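Cyclic GMP-AMP synthase-like receptor (Tribolium castaneum, PDB 7LT2) senses double-stranded RNA and, in response, makes the cyclic dinucleotide 2',3'-cGAMP from ATP and GTP as a signal in innate antiviral immunity. Local coordinates at residues Q38-Q42 / K144-L149; W151-C157 / H167-W171. One frame throughout, in Å; residues are numbered along the deposited sequence.

Contact 1. Residues Q38-Q42 / K144-L149; sequences QMKTQ and KTLNTL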
loop_
_atom_site.group_PDB
_atom_site.type_symbol
_atom_site.label_atom_id
_atom_site.label_comp_id
_atom_site.label_asym_id
_atom_site.label_seq_id
_atom_site.Cartn_x
_atom_site.Cartn_y
_atom_site.Cartn_z
ATOM N N GLN A 38 -14.329 -7.485 -17.046
ATOM C CA GLN A 38 -15.748 -7.772 -16.862
ATOM C C GLN A 38 -16.471 -6.588 -16.233
ATOM O O GLN A 38 -17.623 -6.305 -16.582
ATOM C CB GLN A 38 -15.928 -9.034 -16.017
ATOM C CG GLN A 38 -17.371 -9.534 -15.927
ATOM C CD GLN A 38 -17.857 -10.182 -17.213
ATOM O OE1 GLN A 38 -17.144 -10.222 -18.220
ATOM N NE2 GLN A 38 -19.084 -10.693 -17.185
ATOM N N MET A 39 -15.806 -5.876 -15.315
ATOM C CA MET A 39 -16.391 -4.663 -14.746
ATOM C C MET A 39 -16.743 -3.652 -15.834
ATOM O O MET A 39 -17.800 -3.009 -15.777
ATOM C CB MET A 39 -15.433 -4.032 -13.737
ATOM C CG MET A 39 -15.269 -4.797 -12.433
ATOM S SD MET A 39 -13.970 -4.091 -11.388
ATOM C CE MET A 39 -14.652 -2.475 -11.009
ATOM N N LYS A 40 -15.868 -3.498 -16.832
ATOM C CA LYS A 40 -16.139 -2.565 -17.924
ATOM C C LYS A 40 -17.409 -2.937 -18.680
ATOM O O LYS A 40 -18.141 -2.053 -19.143
ATOM C CB LYS A 40 -14.947 -2.520 -18.884
ATOM C CG LYS A 40 -13.663 -1.967 -18.293
ATOM C CD LYS A 40 -12.540 -2.084 -19.325
ATOM C CE LYS A 40 -11.238 -1.483 -18.825
ATOM N NZ LYS A 40 -10.146 -1.674 -19.834
ATOM N N THR A 41 -17.690 -4.238 -18.823
ATOM C CA THR A 41 -18.899 -4.651 -19.533
ATOM C C THR A 41 -20.169 -4.307 -18.764
ATOM O O THR A 41 -21.247 -4.251 -19.368
ATOM C CB THR A 41 -18.890 -6.156 -19.821
ATOM O OG1 THR A 41 -19.154 -6.882 -18.610
ATOM C CG2 THR A 41 -17.557 -6.590 -20.395
ATOM N N GLN A 42 -20.060 -4.071 -17.456
ATOM C CA GLN A 42 -21.214 -3.855 -16.595
ATOM C C GLN A 42 -21.549 -2.387 -16.369
ATOM O O GLN A 42 -22.601 -2.097 -15.789
ATOM C CB GLN A 42 -20.983 -4.534 -15.237
ATOM C CG GLN A 42 -20.891 -6.038 -15.344
ATOM C CD GLN A 42 -22.099 -6.626 -16.037
ATOM O OE1 GLN A 42 -23.214 -6.557 -15.521
ATOM N NE2 GLN A 42 -21.889 -7.186 -17.224
ATOM N N LYS A 144 -22.369 -6.277 -8.932
ATOM C CA LYS A 144 -22.952 -6.508 -10.249
ATOM C C LYS A 144 -22.062 -7.412 -11.089
ATOM O O LYS A 144 -22.549 -8.330 -11.761
ATOM C CB LYS A 144 -23.180 -5.166 -10.947
ATOM C CG LYS A 144 -23.980 -5.229 -12.231
ATOM C CD LYS A 144 -24.121 -3.837 -12.828
ATOM C CE LYS A 144 -24.957 -3.859 -14.102
ATOM N NZ LYS A 144 -25.212 -2.466 -14.571
ATOM N N THR A 145 -20.748 -7.176 -11.039
ATOM C CA THR A 145 -19.792 -7.957 -11.819
ATOM C C THR A 145 -19.693 -9.389 -11.305
ATOM O O THR A 145 -19.708 -10.342 -12.095
ATOM C CB THR A 145 -18.428 -7.268 -11.780
ATOM O OG1 THR A 145 -18.543 -5.947 -12.328
ATOM C CG2 THR A 145 -17.401 -8.056 -12.585
ATOM N N LEU A 146 -19.591 -9.560 -9.982
ATOM C CA LEU A 146 -19.518 -10.902 -9.402
ATOM C C LEU A 146 -20.697 -11.773 -9.835
ATOM O O LEU A 146 -20.534 -12.978 -10.060
ATOM C CB LEU A 146 -19.454 -10.806 -7.877
ATOM C CG LEU A 146 -18.158 -10.262 -7.265
ATOM C CD1 LEU A 146 -18.395 -9.842 -5.822
ATOM C CD2 LEU A 146 -17.054 -11.298 -7.338
ATOM N N ASN A 147 -21.889 -11.181 -9.966
ATOM C CA ASN A 147 -23.071 -11.951 -10.346
ATOM C C ASN A 147 -22.996 -12.503 -11.763
ATOM O O ASN A 147 -23.692 -13.480 -12.066
ATOM C CB ASN A 147 -24.339 -11.096 -10.219
ATOM C CG ASN A 147 -24.713 -10.808 -8.782
ATOM O OD1 ASN A 147 -24.336 -11.539 -7.868
ATOM N ND2 ASN A 147 -25.476 -9.740 -8.577
ATOM N N THR A 148 -22.185 -11.903 -12.637
ATOM C CA THR A 148 -22.090 -12.355 -14.018
ATOM C C THR A 148 -21.038 -13.438 -14.225
ATOM O O THR A 148 -20.939 -13.974 -15.333
ATOM C CB THR A 148 -21.780 -11.176 -14.951
ATOM O OG1 THR A 148 -20.440 -10.716 -14.722
ATOM C CG2 THR A 148 -22.753 -10.036 -14.714
ATOM N N LEU A 149 -20.263 -13.766 -13.206
ATOM C CA LEU A 149 -19.205 -14.754 -13.336
ATOM C C LEU A 149 -19.735 -16.141 -13.012
ATOM O O LEU A 149 -20.727 -16.287 -12.290
ATOM C CB LEU A 149 -18.043 -14.409 -12.404
ATOM C CG LEU A 149 -17.402 -13.034 -12.607
ATOM C CD1 LEU A 149 -16.265 -12.821 -11.616
ATOM C CD2 LEU A 149 -16.911 -12.870 -14.034
#

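Contact 2. Residues W151-C157 / H167-W171; sequences WVNNATC and HINWW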
loop_
_atom_site.group_PDB
_atom_site.type_symbol
_atom_site.label_atom_id
_atom_site.label_comp_id
_atom_site.label_asym_id
_atom_site.label_seq_id
_atom_site.Cartn_x
_atom_site.Cartn_y
_atom_site.Cartn_z
ATOM N N TRP A 151 -20.186 -19.346 -10.985
ATOM C CA TRP A 151 -20.014 -19.707 -9.587
ATOM C C TRP A 151 -19.921 -21.218 -9.449
ATOM O O TRP A 151 -20.675 -21.960 -10.087
ATOM C CB TRP A 151 -21.162 -19.187 -8.717
ATOM C CG TRP A 151 -21.228 -17.689 -8.573
ATOM C CD1 TRP A 151 -20.470 -16.763 -9.228
ATOM C CD2 TRP A 151 -22.112 -16.953 -7.718
ATOM N NE1 TRP A 151 -20.832 -15.491 -8.833
ATOM C CE2 TRP A 151 -21.837 -15.584 -7.907
ATOM C CE3 TRP A 151 -23.113 -17.321 -6.813
ATOM C CZ2 TRP A 151 -22.526 -14.580 -7.222
ATOM C CZ3 TRP A 151 -23.798 -16.324 -6.134
ATOM C CH2 TRP A 151 -23.500 -14.969 -6.342
ATOM N N VAL A 152 -18.985 -21.667 -8.620
ATOM C CA VAL A 152 -18.901 -23.056 -8.203
ATOM C C VAL A 152 -19.077 -23.089 -6.692
ATOM O O VAL A 152 -18.973 -22.066 -6.010
ATOM C CB VAL A 152 -17.571 -23.719 -8.619
ATOM C CG1 VAL A 152 -17.398 -23.664 -10.125
ATOM C CG2 VAL A 152 -16.398 -23.047 -7.917
ATOM N N ASN A 153 -19.361 -24.279 -6.174
ATOM C CA ASN A 153 -19.457 -24.515 -4.726
ATOM C C ASN A 153 -20.486 -23.539 -4.158
ATOM O O ASN A 153 -21.621 -23.497 -4.660
ATOM C CB ASN A 153 -18.056 -24.431 -4.127
ATOM C CG ASN A 153 -17.974 -25.045 -2.745
ATOM O OD1 ASN A 153 -18.746 -24.699 -1.848
ATOM N ND2 ASN A 153 -17.040 -25.975 -2.566
ATOM N N ASN A 154 -20.150 -22.739 -3.148
ATOM C CA ASN A 154 -21.082 -21.785 -2.549
ATOM C C ASN A 154 -20.572 -20.373 -2.816
ATOM O O ASN A 154 -19.702 -19.873 -2.098
ATOM C CB ASN A 154 -21.239 -22.036 -1.052
ATOM C CG ASN A 154 -22.262 -21.118 -0.416
ATOM O OD1 ASN A 154 -23.349 -20.918 -0.956
ATOM N ND2 ASN A 154 -21.912 -20.538 0.727
ATOM N N ALA A 155 -21.123 -19.735 -3.851
ATOM C CA ALA A 155 -20.810 -18.345 -4.184
ATOM C C ALA A 155 -19.309 -18.137 -4.366
ATOM O O ALA A 155 -18.742 -17.136 -3.929
ATOM C CB ALA A 155 -21.367 -17.384 -3.133
ATOM N N THR A 156 -18.652 -19.099 -4.995
ATOM C CA THR A 156 -17.245 -18.984 -5.347
ATOM C C THR A 156 -17.148 -18.778 -6.852
ATOM O O THR A 156 -17.600 -19.631 -7.622
ATOM C CB THR A 156 -16.478 -20.236 -4.919
ATOM O OG1 THR A 156 -16.533 -20.368 -3.493
ATOM C CG2 THR A 156 -15.029 -20.151 -5.367
ATOM N N CYS A 157 -16.575 -17.650 -7.269
ATOM C CA CYS A 157 -16.407 -17.377 -8.690
ATOM C C CYS A 157 -15.266 -18.209 -9.254
ATOM O O CYS A 157 -14.257 -18.437 -8.581
ATOM C CB CYS A 157 -16.106 -15.902 -8.938
ATOM S SG CYS A 157 -17.310 -14.786 -8.274
ATOM N N HIS A 167 -10.150 -19.558 -8.125
ATOM C CA HIS A 167 -11.380 -19.369 -7.377
ATOM C C HIS A 167 -11.335 -18.023 -6.674
ATOM O O HIS A 167 -10.316 -17.654 -6.081
ATOM C CB HIS A 167 -11.579 -20.489 -6.351
ATOM C CG HIS A 167 -12.011 -21.788 -6.953
ATOM N ND1 HIS A 167 -12.123 -22.950 -6.218
ATOM C CD2 HIS A 167 -12.363 -22.109 -8.220
ATOM C CE1 HIS A 167 -12.524 -23.930 -7.008
ATOM N NE2 HIS A 167 -12.678 -23.446 -8.228
ATOM N N ILE A 168 -12.439 -17.288 -6.744
ATOM C CA ILE A 168 -12.540 -15.975 -6.122
ATOM C C ILE A 168 -13.693 -16.004 -5.132
ATOM O O ILE A 168 -14.844 -16.263 -5.510
ATOM C CB ILE A 168 -12.729 -14.856 -7.156
ATOM C CG1 ILE A 168 -11.475 -14.708 -8.017
ATOM C CG2 ILE A 168 -13.028 -13.542 -6.462
ATOM C CD1 ILE A 168 -11.568 -13.568 -8.995
ATOM N N ASN A 169 -13.379 -15.752 -3.869
ATOM C CA ASN A 169 -14.364 -15.522 -2.831
ATOM C C ASN A 169 -14.350 -14.040 -2.477
ATOM O O ASN A 169 -13.390 -13.327 -2.774
ATOM C CB ASN A 169 -14.071 -16.392 -1.604
ATOM C CG ASN A 169 -14.212 -17.876 -1.902
ATOM O OD1 ASN A 169 -15.326 -18.388 -2.030
ATOM N ND2 ASN A 169 -13.087 -18.571 -2.013
ATOM N N TRP A 170 -15.432 -13.559 -1.870
ATOM C CA TRP A 170 -15.502 -12.126 -1.625
ATOM C C TRP A 170 -16.282 -11.833 -0.356
ATOM O O TRP A 170 -17.119 -12.625 0.091
ATOM C CB TRP A 170 -16.143 -11.372 -2.791
ATOM C CG TRP A 170 -17.581 -11.649 -2.894
ATOM C CD1 TRP A 170 -18.598 -10.989 -2.259
ATOM C CD2 TRP A 170 -18.187 -12.685 -3.655
ATOM N NE1 TRP A 170 -19.803 -11.551 -2.591
ATOM C CE2 TRP A 170 -19.579 -12.596 -3.449
ATOM C CE3 TRP A 170 -17.691 -13.678 -4.501
ATOM C CZ2 TRP A 170 -20.480 -13.459 -4.060
ATOM C CZ3 TRP A 170 -18.586 -14.528 -5.109
ATOM C CH2 TRP A 170 -19.964 -14.420 -4.883
ATOM N N TRP A 171 -16.013 -10.652 0.191
ATOM C CA TRP A 171 -16.628 -10.157 1.416
ATOM C C TRP A 171 -16.258 -8.687 1.549
ATOM O O TRP A 171 -15.399 -8.177 0.829
ATOM C CB TRP A 171 -16.166 -10.955 2.642
ATOM C CG TRP A 171 -14.667 -10.992 2.795
ATOM C CD1 TRP A 171 -13.888 -10.089 3.459
ATOM C CD2 TRP A 171 -13.773 -11.987 2.274
ATOM N NE1 TRP A 171 -12.563 -10.457 3.378
ATOM C CE2 TRP A 171 -12.468 -11.618 2.658
ATOM C CE3 TRP A 171 -13.949 -13.152 1.521
ATOM C CZ2 TRP A 171 -11.345 -12.367 2.305
ATOM C CZ3 TRP A 171 -12.832 -13.898 1.174
ATOM C CH2 TRP A 171 -11.548 -13.504 1.571
HETATM O O HOH W 1 -17.532 -16.216 -2.038
#

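Contact 1. Residues Q38-Q42 / K144-L149
The C-terminal part of helix 18-42 packs against the C-terminal part of helix 131-147 and the residues just after it, with Met39 and Thr145 closest in backbone, 5.6 Å between CA atoms. Gln38 points its CA-CB bond at the partner: Gln38 CG rests on Thr145 CG2 (3.7 Å) and Leu149 CD2 (3.9 Å), and Gln38 NE2 donates a nearly straight hydrogen bond to Thr148 OG1 (2.8 Å). Thr148 OG1 in turn donates to Thr145 O (2.8 Å), so the amide is tied through one hydroxyl to the backbone of the opposing helix. The CA-CB bond of Met39 points sideways, and Met39 CG touches Thr145 OG1 at 3.5 Å; that hydroxyl is hydrogen-bonded to the carbonyl of Leu141 in its own helix. One turn after Gln38, Gln42 again faces the partner. Gln42 CG lies 3.8 Å from Thr145 OG1, while Gln42 OE1 lies 3.6 Å from Thr148 CG2. The extended Lys144 side chain reaches across to the backbone of Gln42, Lys144 NZ donating to Gln42 O (2.9 Å). Around the contact, Met39 meets Met138 and Leu141 of helix 131-147 and Phe46 of helix 44-49, Phe35 of helix 18-42 touches Thr145, Leu146 and Leu149, and the two leucines continue onto Cys157 of strand 156-161.

Contact 2. Residues W151-C157 / H167-W171
Strands 156-161 and 164-171 form an antiparallel beta hairpin, and this contact lies at its open end, where the tight turn between strands 151-152 and 156-161 folds alongside. Cys157 and Ile168 are a hydrogen-bonded pair: Cys157 N donates to Ile168 O and Ile168 N to Cys157 O, both at 2.8 Å, and the two side chains share one face, CB to CB 4.0 Å. On the other face Thr156 OG1 donates to Asn169 OD1 (2.7 Å), Thr156 CG2 packs on His167 CB (3.6 Å), and Val152 CG2 makes a CH-pi contact 4.1 Å from the centroid of the His167 ring. Past Thr156 and Asn169, toward Ala155 and Trp170, the strands separate; a water bridges Ala155 O (2.4 Å) and Asn169 OD1 (3.1 Å). Trp170 turns its indole back over this gap. Cys157 SG makes an oblique sulfur-aromatic contact, 3.4 Å from Trp170 CZ3, and Ala155 CB lies 3.7 Å from Trp170 CH2, which sits over one face of the Trp151 ring, 3.5 Å from Trp151 CZ2. Backbone hydrogen bonds from His167, Asn169 and Trp171 to strand 177-183 carry the hairpin into the antiparallel part of the mixed sheet characteristic of the cGAS-like nucleotidyltransferase fold.

Overall arrangement
Contact 1 comes first along the chain and contact 2 follows it, their centres 14 Å apart on the same side of the molecule. Helix 131-147 leads directly into strand 151-152, so the second segment of contact 1 runs on into the first of contact 2. Leu146 joins them: its carbonyl oxygen probably accepts a hydrogen bond from the indole of Trp151, and its side chain packs against Trp170 and Cys157, which Leu149 also touches. Helix 131-147 thus connects helix 18-42, which it meets in contact 1, with the hairpin 156-161/164-171, on which Leu146 packs. That hairpin lies near the active site, the Trp170 side chain being about 9 Å from that of Asp193, a probable catalytic metal ligand.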